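Pyocin S5 (Pseudomonas aeruginosa PAO1, PDB 6THK) kills susceptible bacteria, probably by carrying a channel-forming colicin domain to the cytoplasmic membrane and depolarising it. Local coordinates at residues A328-E333 with E404-G409; E336-R341 with L470-V475; E344-L349 with I457-A462; A449-L454 with A481-D486. The protein carries 1 engineered substitution. All coordinates share one frame; numbering follows the deposited sequence.

Contact 1 (A328-E333 with E404-G409); sequences ADFYKE and EKFSKG. With ZN (zinc ion), chain J.
Two different first torsions bring F330 and F406 together. F330 holds its CG trans to the backbone N (chi1 173°), whereas F406 keeps its CG beside the backbone N and trans to the carbonyl carbon (chi1 -71°), and the two rings meet in the gap between helix 272-338 and helix 396-409. The result is a T-shaped, edge-to-face pair: the ring centroids are 4.9 Å apart and the planes stand at 70°. F406 supplies the edge. Its CZ sits over one face of F330, displaced from the middle toward the rim, with F330 CG the nearest atom at 3.5 Å. The neighbouring F406 CE1 reaches back to F330 CB at 3.7 Å, so the edge spans the root of the side chain as well as the ring. Because the rings fill the space, the backbones stay well apart, with F330 CA and F406 CA 9.4 Å from each other. Both phenylalanines are buried in the helical domain that matches the colicin pore-forming family, and F459 of helix 451-464 also meets the F330 ring. Polar groups lie elsewhere on segment 328-333. K332 NZ forms a salt bridge with D329 OD1 at 3.1 Å, and E333 OE1 binds a zinc ion at 2.3 Å, with E336 as the second protein ligand. Across the two segments no hydrogen bond forms; cohesion therefore probably rests on dispersion, with some help from the electrostatics of an aromatic C-H edge directed at a pi face.

Contact 2 (E336-R341 with L470-V475); sequences EKFGAR and LGFALV. With ZN (zinc ion), chain J.
F338 and F472 meet where the final turn of helix 272-338 faces helix 468-481, within the all-helical colicin pore-forming fold. Helix 468-481 probably corresponds to the second arm of the hydrophobic hairpin of that fold, and segment 470-475 lies in a predicted transmembrane stretch. Followed outward, F472 begins with CB, which touches F338 CE2 at 3.8 Å. CG comes next and is still within 4.1 Å of F338 CE2. From there the ring divides: CD2 turns toward F338, meeting its CD2 and its CE2 equally, at 3.8 Å each, while CD1 packs on A462 of helix 451-464. At the tip, CZ reaches A346 of helix 340-353 and the ring of F330. The first torsion explains this course, since F472 CG lies trans to the backbone N (chi1 -179°) and the ring is carried out from its helix between several neighbours. The aromatic pair itself is neither a stack nor edge-to-face: the centroids are 6.0 Å apart and the planes inclined at 36°, so contact runs through CD2 and CE2 of F338 and CB, CG and CD2 of F472. Just beyond F338 the helix ends at G339, which takes a positive phi of 101°. The same glycine is the N-cap residue of helix 340-353, so the chain changes direction beside the aromatic contact. One turn or less before that break, E336 extends its chain and binds the zinc ion through OE2 at 2.2 Å.

Contact 3 (E344-L349 with I457-A462); sequences EMARQL and IAFATA
F459 drives the leading edge of its ring against A346, meeting both the methyl group and the backbone of helix 340-353. F459 CZ is 3.3 Å from A346 O, which lies at the ring edge in the plane of the ring, and 3.7 Å from A346 CB. The neighbouring F459 CE1 comes within 3.8 Å of A346 CB and within 4.3 Å of L349 CD2, which approaches obliquely from one helical turn along. A chi1 of -67° places F459 CG beside its backbone N; the CB leaves the helix obliquely to the partner, and the length of the ring closes the distance. A346 presents its methyl to the ring, with A346 CA and F459 CA 8.1 Å apart. Helix 451-464 probably corresponds to the first arm of the hydrophobic hairpin of colicin pore-forming domains, and its A458 packs on T479 of the second arm. Within helix 451-464, I457 O is gripped twice: T461 OG1 donates to it at 2.7 Å and T461 N at 3.2 Å, from opposite faces of the carbonyl plane. Y423 OH bonds to the same hydroxyl, which gives this buried polar group a second partner. Across the helices, by contrast, no conventional hydrogen bond is made; the in-plane approach of the ring edge to A346 O is consistent with a weak C-H to oxygen attraction added to apolar packing.

Contact 4 (A449-L454 with A481-D486); sequences AAASWL and AMIDED. With ZN (zinc ion), chain H.
L454 CD1 and M482 CG are only 3.5 Å apart, tighter than usual van der Waals contact for two carbons. M482 CB presses on the same methyl at 3.6 Å, so CD1 of L454 butts against the base of the methionine and not against its sulfur. The rest of M482 turns off: its chain bends at both chi2 and chi3, and its chi1 of -146° is away from a staggered value, leading the end toward F439 and I442 of helix 436-446. Alongside this pair, A451 CB lies between the two branches of I483, 3.9 Å from CG1 and 4.0 Å from CG2. Here the backbones come close, with A451 CA and I483 CA 6.1 Å apart. The contact lies at the start of helix 451-464 and just past helix 468-481, the two helices that probably correspond to the hydrophobic hairpin of colicin pore-forming domains; it therefore brings together the two ends of the hairpin remote from its turn. All four touching residues are buried, and A353 of helix 340-353 lies against both A451 and I483. After I483 the chain becomes polar as D484 takes the N-cap position of helix 485-498, although its side chain makes no capping bond. E485, in the first turn, binds a zinc ion through OE2 at 2.2 Å; E489 and H371 complete the protein ligands, while E485 OE1 is held by S367 OG.

In the fold
The four contacts form one continuous core in the pore-forming region. Contact 3 lies about 9 Å, centre to centre, from both contact 1 and contact 2. F459 of contact 3 meets contact 1 with its CG 3.3 Å from F330 CE2, its CB 3.5 Å from F406 CE2 and its CE2 3.5 Å from Y331 OH. A458 CB touches V475 CG1 of contact 2 at 3.7 Å. Contact 4 joins contact 3 through L349 CD1, 4.1 Å from I483 CD1, and touches contact 1 where W453 CD1 lies 3.5 Å from S407 OG, but does not touch contact 2. The zinc ion held by E333 and E336 links the first segments of contacts 1 and 2; a different zinc ion is bound at contact 4.

Contact 1 (A328-E333 with E404-G409)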
loop_
_atom_site.group_PDB
_atom_site.type_symbol
_atom_site.label_atom_id
_atom_site.label_comp_id
_atom_site.label_asym_id
_atom_site.label_seq_id
_atom_site.Cartn_x
_atom_site.Cartn_y
_atom_site.Cartn_z
ATOM N N ALA A 328 -15.252 45.616 16.500
ATOM C CA ALA A 328 -16.343 46.414 15.910
ATOM C C ALA A 328 -17.482 46.656 16.919
ATOM O O ALA A 328 -18.026 47.758 16.967
ATOM C CB ALA A 328 -16.894 45.732 14.668
ATOM N N ASP A 329 -17.811 45.646 17.711
ATOM C CA ASP A 329 -18.862 45.761 18.708
ATOM C C ASP A 329 -18.464 46.690 19.848
ATOM O O ASP A 329 -19.295 47.386 20.413
ATOM C CB ASP A 329 -19.202 44.388 19.276
ATOM C CG ASP A 329 -20.067 43.581 18.354
ATOM O OD1 ASP A 329 -20.135 43.924 17.163
ATOM O OD2 ASP A 329 -20.677 42.600 18.815
ATOM N N PHE A 330 -17.177 46.723 20.161
ATOM C CA PHE A 330 -16.691 47.555 21.248
ATOM C C PHE A 330 -16.978 49.025 20.975
ATOM O O PHE A 330 -17.365 49.748 21.870
ATOM C CB PHE A 330 -15.198 47.313 21.461
ATOM C CG PHE A 330 -14.558 48.239 22.447
ATOM C CD1 PHE A 330 -14.824 48.132 23.793
ATOM C CD2 PHE A 330 -13.666 49.195 22.028
ATOM C CE1 PHE A 330 -14.225 48.973 24.701
ATOM C CE2 PHE A 330 -13.061 50.039 22.929
ATOM C CZ PHE A 330 -13.341 49.931 24.268
ATOM N N TYR A 331 -16.785 49.464 19.740
ATOM C CA TYR A 331 -17.069 50.842 19.386
ATOM C C TYR A 331 -18.557 51.151 19.532
ATOM O O TYR A 331 -18.925 52.232 19.962
ATOM C CB TYR A 331 -16.590 51.159 17.976
ATOM C CG TYR A 331 -15.117 50.950 17.771
ATOM C CD1 TYR A 331 -14.192 51.724 18.433
ATOM C CD2 TYR A 331 -14.654 49.978 16.912
ATOM C CE1 TYR A 331 -12.843 51.534 18.247
ATOM C CE2 TYR A 331 -13.311 49.780 16.721
ATOM C CZ TYR A 331 -12.410 50.562 17.390
ATOM O OH TYR A 331 -11.072 50.366 17.200
ATOM N N LYS A 332 -19.408 50.211 19.139
ATOM C CA LYS A 332 -20.844 50.400 19.256
ATOM C C LYS A 332 -21.266 50.522 20.709
ATOM O O LYS A 332 -22.037 51.395 21.062
ATOM C CB LYS A 332 -21.588 49.229 18.623
ATOM C CG LYS A 332 -21.625 49.238 17.108
ATOM C CD LYS A 332 -22.336 48.003 16.586
ATOM C CE LYS A 332 -21.735 47.532 15.275
ATOM N NZ LYS A 332 -21.295 46.111 15.329
ATOM N N GLU A 333 -20.723 49.650 21.552
ATOM C CA GLU A 333 -21.022 49.648 22.980
ATOM C C GLU A 333 -20.540 50.927 23.643
ATOM O O GLU A 333 -21.169 51.434 24.559
ATOM C CB GLU A 333 -20.452 48.418 23.670
ATOM C CG GLU A 333 -20.872 48.288 25.123
ATOM C CD GLU A 333 -22.356 48.035 25.296
ATOM O OE1 GLU A 333 -22.899 47.166 24.591
ATOM O OE2 GLU A 333 -22.977 48.701 26.144
ATOM N N GLU A 404 -6.579 39.844 24.538
ATOM C CA GLU A 404 -6.210 38.865 23.515
ATOM C C GLU A 404 -7.089 39.043 22.266
ATOM O O GLU A 404 -6.554 39.080 21.157
ATOM C CB GLU A 404 -6.135 37.411 24.038
ATOM C CG GLU A 404 -7.427 36.757 24.506
ATOM C CD GLU A 404 -7.309 35.263 24.752
ATOM O OE1 GLU A 404 -7.126 34.512 23.766
ATOM O OE2 GLU A 404 -7.392 34.844 25.932
ATOM N N LYS A 405 -8.395 39.315 22.463
ATOM C CA LYS A 405 -9.337 39.586 21.376
ATOM C C LYS A 405 -8.962 40.874 20.617
ATOM O O LYS A 405 -8.896 40.850 19.388
ATOM C CB LYS A 405 -10.774 39.663 21.914
ATOM C CG LYS A 405 -11.495 38.314 21.911
ATOM C CD LYS A 405 -12.877 38.383 22.551
ATOM C CE LYS A 405 -12.820 38.293 24.060
ATOM N NZ LYS A 405 -14.145 38.495 24.705
ATOM N N PHE A 406 -8.689 41.985 21.333
ATOM C CA PHE A 406 -8.300 43.249 20.678
ATOM C C PHE A 406 -6.988 43.082 19.919
ATOM O O PHE A 406 -6.892 43.541 18.779
ATOM C CB PHE A 406 -8.229 44.433 21.666
ATOM C CG PHE A 406 -9.566 44.926 22.183
ATOM C CD1 PHE A 406 -10.562 45.346 21.304
ATOM C CD2 PHE A 406 -9.810 45.019 23.551
ATOM C CE1 PHE A 406 -11.803 45.781 21.785
ATOM C CE2 PHE A 406 -11.050 45.462 24.031
ATOM C CZ PHE A 406 -12.029 45.854 23.146
ATOM N N SER A 407 -6.009 42.373 20.528
ATOM C CA SER A 407 -4.707 42.094 19.913
ATOM C C SER A 407 -4.852 41.285 18.618
ATOM O O SER A 407 -4.175 41.582 17.629
ATOM C CB SER A 407 -3.772 41.385 20.886
ATOM O OG SER A 407 -3.430 42.239 21.968
ATOM N N LYS A 408 -5.743 40.279 18.624
ATOM C CA LYS A 408 -6.031 39.466 17.448
ATOM C C LYS A 408 -6.644 40.365 16.349
ATOM O O LYS A 408 -6.104 40.414 15.253
ATOM C CB LYS A 408 -6.973 38.323 17.819
ATOM C CG LYS A 408 -6.250 37.028 18.174
ATOM C CD LYS A 408 -7.214 35.857 18.362
ATOM C CE LYS A 408 -6.506 34.615 18.844
ATOM N NZ LYS A 408 -7.459 33.509 19.124
ATOM N N GLY A 409 -7.681 41.135 16.698
ATOM C CA GLY A 409 -8.359 42.072 15.806
ATOM C C GLY A 409 -7.420 43.032 15.094
ATOM O O GLY A 409 -7.573 43.263 13.887
HETATM ZN ZN ZN J . -25.176 47.372 24.249
#

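Contact 2 (E336-R341 with L470-V475)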
loop_
_atom_site.group_PDB
_atom_site.type_symbol
_atom_site.label_atom_id
_atom_site.label_comp_id
_atom_site.label_asym_id
_atom_site.label_seq_id
_atom_site.Cartn_x
_atom_site.Cartn_y
_atom_site.Cartn_z
ATOM N N GLU A 336 -22.977 53.528 22.913
ATOM C CA GLU A 336 -24.154 53.340 23.741
ATOM C C GLU A 336 -23.972 53.875 25.154
ATOM O O GLU A 336 -24.858 54.518 25.684
ATOM C CB GLU A 336 -24.515 51.854 23.819
ATOM C CG GLU A 336 -25.462 51.352 22.743
ATOM C CD GLU A 336 -25.768 49.870 22.884
ATOM O OE1 GLU A 336 -25.841 49.175 21.852
ATOM O OE2 GLU A 336 -25.934 49.396 24.029
ATOM N N LYS A 337 -22.808 53.643 25.744
ATOM C CA LYS A 337 -22.545 54.057 27.119
ATOM C C LYS A 337 -21.904 55.433 27.328
ATOM O O LYS A 337 -22.164 56.086 28.327
ATOM C CB LYS A 337 -21.716 52.980 27.832
ATOM C CG LYS A 337 -21.528 53.211 29.318
ATOM C CD LYS A 337 -22.245 52.161 30.151
ATOM C CE LYS A 337 -22.370 52.608 31.600
ATOM N NZ LYS A 337 -22.447 51.475 32.563
ATOM N N PHE A 338 -21.058 55.856 26.400
ATOM C CA PHE A 338 -20.360 57.141 26.494
ATOM C C PHE A 338 -20.698 58.176 25.418
ATOM O O PHE A 338 -20.319 59.338 25.568
ATOM C CB PHE A 338 -18.839 56.918 26.509
ATOM C CG PHE A 338 -18.264 56.162 27.682
ATOM C CD1 PHE A 338 -18.955 56.076 28.885
ATOM C CD2 PHE A 338 -17.009 55.585 27.603
ATOM C CE1 PHE A 338 -18.422 55.380 29.963
ATOM C CE2 PHE A 338 -16.469 54.908 28.689
ATOM C CZ PHE A 338 -17.184 54.799 29.857
ATOM N N GLY A 339 -21.343 57.757 24.335
ATOM C CA GLY A 339 -21.697 58.673 23.254
ATOM C C GLY A 339 -20.780 58.628 22.050
ATOM O O GLY A 339 -19.659 58.108 22.130
ATOM N N ALA A 340 -21.249 59.225 20.938
ATOM C CA ALA A 340 -20.578 59.281 19.628
ATOM C C ALA A 340 -19.134 59.797 19.646
ATOM O O ALA A 340 -18.270 59.155 19.050
ATOM C CB ALA A 340 -21.406 60.097 18.649
ATOM N N ARG A 341 -18.878 60.923 20.329
ATOM C CA ARG A 341 -17.556 61.558 20.407
ATOM C C ARG A 341 -16.459 60.692 21.082
ATOM O O ARG A 341 -15.301 60.750 20.647
ATOM C CB ARG A 341 -17.658 62.930 21.090
ATOM C CG ARG A 341 -16.429 63.802 20.851
ATOM C CD ARG A 341 -16.465 65.106 21.591
ATOM N NE ARG A 341 -15.149 65.730 21.523
ATOM C CZ ARG A 341 -14.851 66.926 22.015
ATOM N NH1 ARG A 341 -15.792 67.652 22.617
ATOM N NH2 ARG A 341 -13.622 67.414 21.903
ATOM N N LEU A 470 -14.689 59.866 31.913
ATOM C CA LEU A 470 -13.503 60.644 32.235
ATOM C C LEU A 470 -12.263 59.768 32.295
ATOM O O LEU A 470 -11.288 60.037 31.614
ATOM C CB LEU A 470 -13.690 61.399 33.547
ATOM C CG LEU A 470 -12.501 62.239 33.990
ATOM C CD1 LEU A 470 -12.107 63.228 32.911
ATOM C CD2 LEU A 470 -12.787 62.954 35.294
ATOM N N GLY A 471 -12.290 58.743 33.137
ATOM C CA GLY A 471 -11.176 57.802 33.221
ATOM C C GLY A 471 -10.817 57.229 31.853
ATOM O O GLY A 471 -9.635 57.189 31.489
ATOM N N PHE A 472 -11.826 56.842 31.046
ATOM C CA PHE A 472 -11.552 56.267 29.708
ATOM C C PHE A 472 -10.883 57.268 28.761
ATOM O O PHE A 472 -9.984 56.887 28.036
ATOM C CB PHE A 472 -12.785 55.621 29.071
ATOM C CG PHE A 472 -12.539 54.997 27.710
ATOM C CD1 PHE A 472 -11.576 54.005 27.542
ATOM C CD2 PHE A 472 -13.312 55.355 26.615
ATOM C CE1 PHE A 472 -11.369 53.408 26.295
ATOM C CE2 PHE A 472 -13.095 54.765 25.361
ATOM C CZ PHE A 472 -12.131 53.785 25.215
ATOM N N ALA A 473 -11.266 58.546 28.839
ATOM C CA ALA A 473 -10.682 59.626 28.065
ATOM C C ALA A 473 -9.241 59.898 28.525
ATOM O O ALA A 473 -8.378 60.129 27.677
ATOM C CB ALA A 473 -11.526 60.884 28.209
ATOM N N LEU A 474 -8.976 59.898 29.855
ATOM C CA LEU A 474 -7.623 60.124 30.389
ATOM C C LEU A 474 -6.696 58.961 29.984
ATOM O O LEU A 474 -5.534 59.203 29.650
ATOM C CB LEU A 474 -7.675 60.300 31.910
ATOM C CG LEU A 474 -6.371 60.614 32.638
ATOM C CD1 LEU A 474 -5.677 61.836 32.047
ATOM C CD2 LEU A 474 -6.636 60.856 34.111
ATOM N N VAL A 475 -7.255 57.756 29.927
ATOM C CA VAL A 475 -6.527 56.571 29.511
ATOM C C VAL A 475 -6.118 56.729 28.051
ATOM O O VAL A 475 -4.977 56.495 27.695
ATOM C CB VAL A 475 -7.376 55.305 29.667
ATOM C CG1 VAL A 475 -6.891 54.219 28.734
ATOM C CG2 VAL A 475 -7.351 54.827 31.103
HETATM ZN ZN ZN J . -25.176 47.372 24.249
#

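Contact 3 (E344-L349 with I457-A462)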
loop_
_atom_site.group_PDB
_atom_site.type_symbol
_atom_site.label_atom_id
_atom_site.label_comp_id
_atom_site.label_asym_id
_atom_site.label_seq_id
_atom_site.Cartn_x
_atom_site.Cartn_y
_atom_site.Cartn_z
ATOM N N GLU A 344 -15.683 57.809 18.605
ATOM C CA GLU A 344 -14.932 58.355 17.481
ATOM C C GLU A 344 -13.483 58.572 17.951
ATOM O O GLU A 344 -12.557 58.309 17.202
ATOM C CB GLU A 344 -15.589 59.673 16.995
ATOM C CG GLU A 344 -14.872 60.400 15.858
ATOM C CD GLU A 344 -14.582 59.638 14.569
ATOM O OE1 GLU A 344 -15.396 58.767 14.176
ATOM O OE2 GLU A 344 -13.549 59.948 13.930
ATOM N N MET A 345 -13.294 59.017 19.199
ATOM C CA MET A 345 -11.949 59.204 19.763
ATOM C C MET A 345 -11.229 57.843 19.926
ATOM O O MET A 345 -10.051 57.755 19.603
ATOM C CB MET A 345 -11.983 60.006 21.068
ATOM C CG MET A 345 -10.599 60.326 21.629
ATOM S SD MET A 345 -9.580 61.208 20.436
ATOM C CE MET A 345 -8.063 60.219 20.502
ATOM N N ALA A 346 -11.955 56.789 20.365
ATOM C CA ALA A 346 -11.383 55.450 20.496
ATOM C C ALA A 346 -11.004 54.947 19.080
ATOM O O ALA A 346 -9.863 54.510 18.865
ATOM C CB ALA A 346 -12.381 54.499 21.156
ATOM N N ARG A 347 -11.932 55.095 18.108
ATOM C CA ARG A 347 -11.685 54.676 16.720
ATOM C C ARG A 347 -10.486 55.399 16.091
ATOM O O ARG A 347 -9.712 54.766 15.387
ATOM C CB ARG A 347 -12.943 54.829 15.863
ATOM C CG ARG A 347 -12.854 54.077 14.546
ATOM C CD ARG A 347 -14.088 54.315 13.704
ATOM N NE ARG A 347 -15.297 53.728 14.288
ATOM C CZ ARG A 347 -15.642 52.452 14.155
ATOM N NH1 ARG A 347 -14.854 51.608 13.489
ATOM N NH2 ARG A 347 -16.782 52.011 14.672
ATOM N N GLN A 348 -10.330 56.704 16.355
ATOM C CA GLN A 348 -9.189 57.460 15.843
ATOM C C GLN A 348 -7.904 57.026 16.549
ATOM O O GLN A 348 -6.848 57.007 15.906
ATOM C CB GLN A 348 -9.397 58.964 15.990
ATOM C CG GLN A 348 -10.295 59.559 14.901
ATOM C CD GLN A 348 -10.108 61.046 14.807
ATOM O OE1 GLN A 348 -9.001 61.533 14.587
ATOM N NE2 GLN A 348 -11.180 61.803 14.990
ATOM N N LEU A 349 -7.995 56.646 17.855
ATOM C CA LEU A 349 -6.841 56.148 18.600
ATOM C C LEU A 349 -6.330 54.858 17.961
ATOM O O LEU A 349 -5.148 54.773 17.649
ATOM C CB LEU A 349 -7.146 55.963 20.112
ATOM C CG LEU A 349 -5.956 55.563 21.001
ATOM C CD1 LEU A 349 -4.937 56.697 21.108
ATOM C CD2 LEU A 349 -6.418 55.199 22.397
ATOM N N ILE A 457 -4.663 47.506 25.264
ATOM C CA ILE A 457 -4.580 47.663 26.705
ATOM C C ILE A 457 -5.578 48.722 27.166
ATOM O O ILE A 457 -6.280 48.532 28.150
ATOM C CB ILE A 457 -3.154 48.052 27.121
ATOM C CG1 ILE A 457 -2.241 46.834 27.049
ATOM C CG2 ILE A 457 -3.141 48.658 28.505
ATOM C CD1 ILE A 457 -0.785 47.150 27.260
ATOM N N ALA A 458 -5.636 49.832 26.440
ATOM C CA ALA A 458 -6.577 50.930 26.723
ATOM C C ALA A 458 -8.029 50.459 26.651
ATOM O O ALA A 458 -8.819 50.724 27.550
ATOM C CB ALA A 458 -6.343 52.074 25.744
ATOM N N PHE A 459 -8.359 49.741 25.601
ATOM C CA PHE A 459 -9.690 49.204 25.346
ATOM C C PHE A 459 -10.044 48.060 26.324
ATOM O O PHE A 459 -11.165 48.051 26.838
ATOM C CB PHE A 459 -9.820 48.764 23.870
ATOM C CG PHE A 459 -9.784 49.855 22.801
ATOM C CD1 PHE A 459 -9.541 51.185 23.140
ATOM C CD2 PHE A 459 -9.987 49.546 21.457
ATOM C CE1 PHE A 459 -9.533 52.190 22.155
ATOM C CE2 PHE A 459 -9.973 50.546 20.481
ATOM C CZ PHE A 459 -9.756 51.862 20.840
ATOM N N ALA A 460 -9.089 47.112 26.604
ATOM C CA ALA A 460 -9.307 45.982 27.549
ATOM C C ALA A 460 -9.687 46.507 28.945
ATOM O O ALA A 460 -10.543 45.923 29.618
ATOM C CB ALA A 460 -8.066 45.095 27.635
ATOM N N THR A 461 -9.100 47.658 29.329
ATOM C CA THR A 461 -9.384 48.378 30.574
ATOM C C THR A 461 -10.862 48.831 30.649
ATOM O O THR A 461 -11.499 48.594 31.662
ATOM C CB THR A 461 -8.401 49.541 30.724
ATOM O OG1 THR A 461 -7.082 48.999 30.725
ATOM C CG2 THR A 461 -8.611 50.319 32.002
ATOM N N ALA A 462 -11.407 49.465 29.587
ATOM C CA ALA A 462 -12.799 49.933 29.535
ATOM C C ALA A 462 -13.814 48.807 29.697
ATOM O O ALA A 462 -14.926 49.069 30.128
ATOM C CB ALA A 462 -13.052 50.647 28.219
#

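Contact 4 (A449-L454 with A481-D486)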
loop_
_atom_site.group_PDB
_atom_site.type_symbol
_atom_site.label_atom_id
_atom_site.label_comp_id
_atom_site.label_asym_id
_atom_site.label_seq_id
_atom_site.Cartn_x
_atom_site.Cartn_y
_atom_site.Cartn_z
ATOM N N ALA A 449 7.311 47.197 20.840
ATOM C CA ALA A 449 6.010 46.631 20.464
ATOM C C ALA A 449 5.218 47.608 19.583
ATOM O O ALA A 449 5.599 48.779 19.432
ATOM C CB ALA A 449 5.208 46.217 21.700
ATOM N N ALA A 450 4.174 47.090 18.966
ATOM C CA ALA A 450 3.345 47.885 18.105
ATOM C C ALA A 450 2.488 48.770 18.966
ATOM O O ALA A 450 2.045 48.365 20.029
ATOM C CB ALA A 450 2.482 46.988 17.246
ATOM N N ALA A 451 2.184 49.958 18.459
ATOM C CA ALA A 451 1.356 50.946 19.145
ATOM C C ALA A 451 -0.070 50.440 19.405
ATOM O O ALA A 451 -0.669 50.776 20.408
ATOM C CB ALA A 451 1.351 52.264 18.394
ATOM N N SER A 452 -0.586 49.610 18.500
ATOM C CA SER A 452 -1.901 48.986 18.589
ATOM C C SER A 452 -2.054 48.108 19.841
ATOM O O SER A 452 -3.149 47.975 20.353
ATOM C CB SER A 452 -2.189 48.173 17.333
ATOM O OG SER A 452 -1.885 48.922 16.178
ATOM N N TRP A 453 -0.974 47.475 20.299
ATOM C CA TRP A 453 -1.015 46.682 21.519
ATOM C C TRP A 453 -1.385 47.569 22.714
ATOM O O TRP A 453 -2.162 47.160 23.563
ATOM C CB TRP A 453 0.317 45.978 21.778
ATOM C CG TRP A 453 0.225 45.047 22.922
ATOM C CD1 TRP A 453 -0.540 43.932 22.999
ATOM C CD2 TRP A 453 0.890 45.164 24.177
ATOM N NE1 TRP A 453 -0.387 43.335 24.216
ATOM C CE2 TRP A 453 0.490 44.072 24.960
ATOM C CE3 TRP A 453 1.793 46.078 24.712
ATOM C CZ2 TRP A 453 0.956 43.874 26.245
ATOM C CZ3 TRP A 453 2.249 45.877 25.987
ATOM C CH2 TRP A 453 1.836 44.785 26.739
ATOM N N LEU A 454 -0.839 48.783 22.766
ATOM C CA LEU A 454 -1.155 49.753 23.811
ATOM C C LEU A 454 -2.632 50.122 23.746
ATOM O O LEU A 454 -3.282 50.278 24.767
ATOM C CB LEU A 454 -0.353 51.029 23.628
ATOM C CG LEU A 454 1.095 51.089 24.072
ATOM C CD1 LEU A 454 1.549 52.538 24.087
ATOM C CD2 LEU A 454 1.260 50.450 25.437
ATOM N N ALA A 481 -0.272 59.868 23.986
ATOM C CA ALA A 481 1.054 60.501 24.177
ATOM C C ALA A 481 2.196 59.516 23.836
ATOM O O ALA A 481 3.307 59.923 23.498
ATOM C CB ALA A 481 1.207 60.964 25.621
ATOM N N MET A 482 1.901 58.220 23.922
ATOM C CA MET A 482 2.852 57.145 23.674
ATOM C C MET A 482 2.880 56.725 22.201
ATOM O O MET A 482 3.704 55.890 21.811
ATOM C CB MET A 482 2.465 55.956 24.551
ATOM C CG MET A 482 3.634 55.181 25.034
ATOM S SD MET A 482 4.486 56.041 26.346
ATOM C CE MET A 482 6.172 55.671 25.935
ATOM N N ILE A 483 1.965 57.307 21.390
ATOM C CA ILE A 483 1.789 56.974 19.978
ATOM C C ILE A 483 2.114 58.143 19.051
ATOM O O ILE A 483 3.101 58.089 18.315
ATOM C CB ILE A 483 0.368 56.395 19.723
ATOM C CG1 ILE A 483 0.080 55.188 20.644
ATOM C CG2 ILE A 483 0.172 56.041 18.239
ATOM C CD1 ILE A 483 -1.375 54.703 20.690
ATOM N N ASP A 484 1.287 59.194 19.097
ATOM C CA ASP A 484 1.381 60.358 18.228
ATOM C C ASP A 484 0.908 61.578 18.986
ATOM O O ASP A 484 -0.078 61.490 19.720
ATOM C CB ASP A 484 0.450 60.130 17.005
ATOM C CG ASP A 484 0.679 61.008 15.788
ATOM O OD1 ASP A 484 1.673 61.772 15.782
ATOM O OD2 ASP A 484 -0.114 60.897 14.815
ATOM N N GLU A 485 1.570 62.724 18.749
ATOM C CA GLU A 485 1.241 64.032 19.320
ATOM C C GLU A 485 -0.188 64.472 18.989
ATOM O O GLU A 485 -0.853 65.018 19.867
ATOM C CB GLU A 485 2.243 65.112 18.863
ATOM C CG GLU A 485 2.115 66.441 19.603
ATOM C CD GLU A 485 3.153 66.800 20.652
ATOM O OE1 GLU A 485 4.330 66.395 20.509
ATOM O OE2 GLU A 485 2.801 67.558 21.582
ATOM N N ASP A 486 -0.658 64.249 17.734
ATOM C CA ASP A 486 -2.012 64.633 17.309
ATOM C C ASP A 486 -3.079 63.762 17.964
ATOM O O ASP A 486 -4.187 64.247 18.189
ATOM C CB ASP A 486 -2.174 64.714 15.772
ATOM C CG ASP A 486 -1.828 63.473 14.973
ATOM O OD1 ASP A 486 -2.583 62.484 15.057
ATOM O OD2 ASP A 486 -0.844 63.522 14.194
HETATM ZN ZN ZN H . 0.982 68.849 21.791
#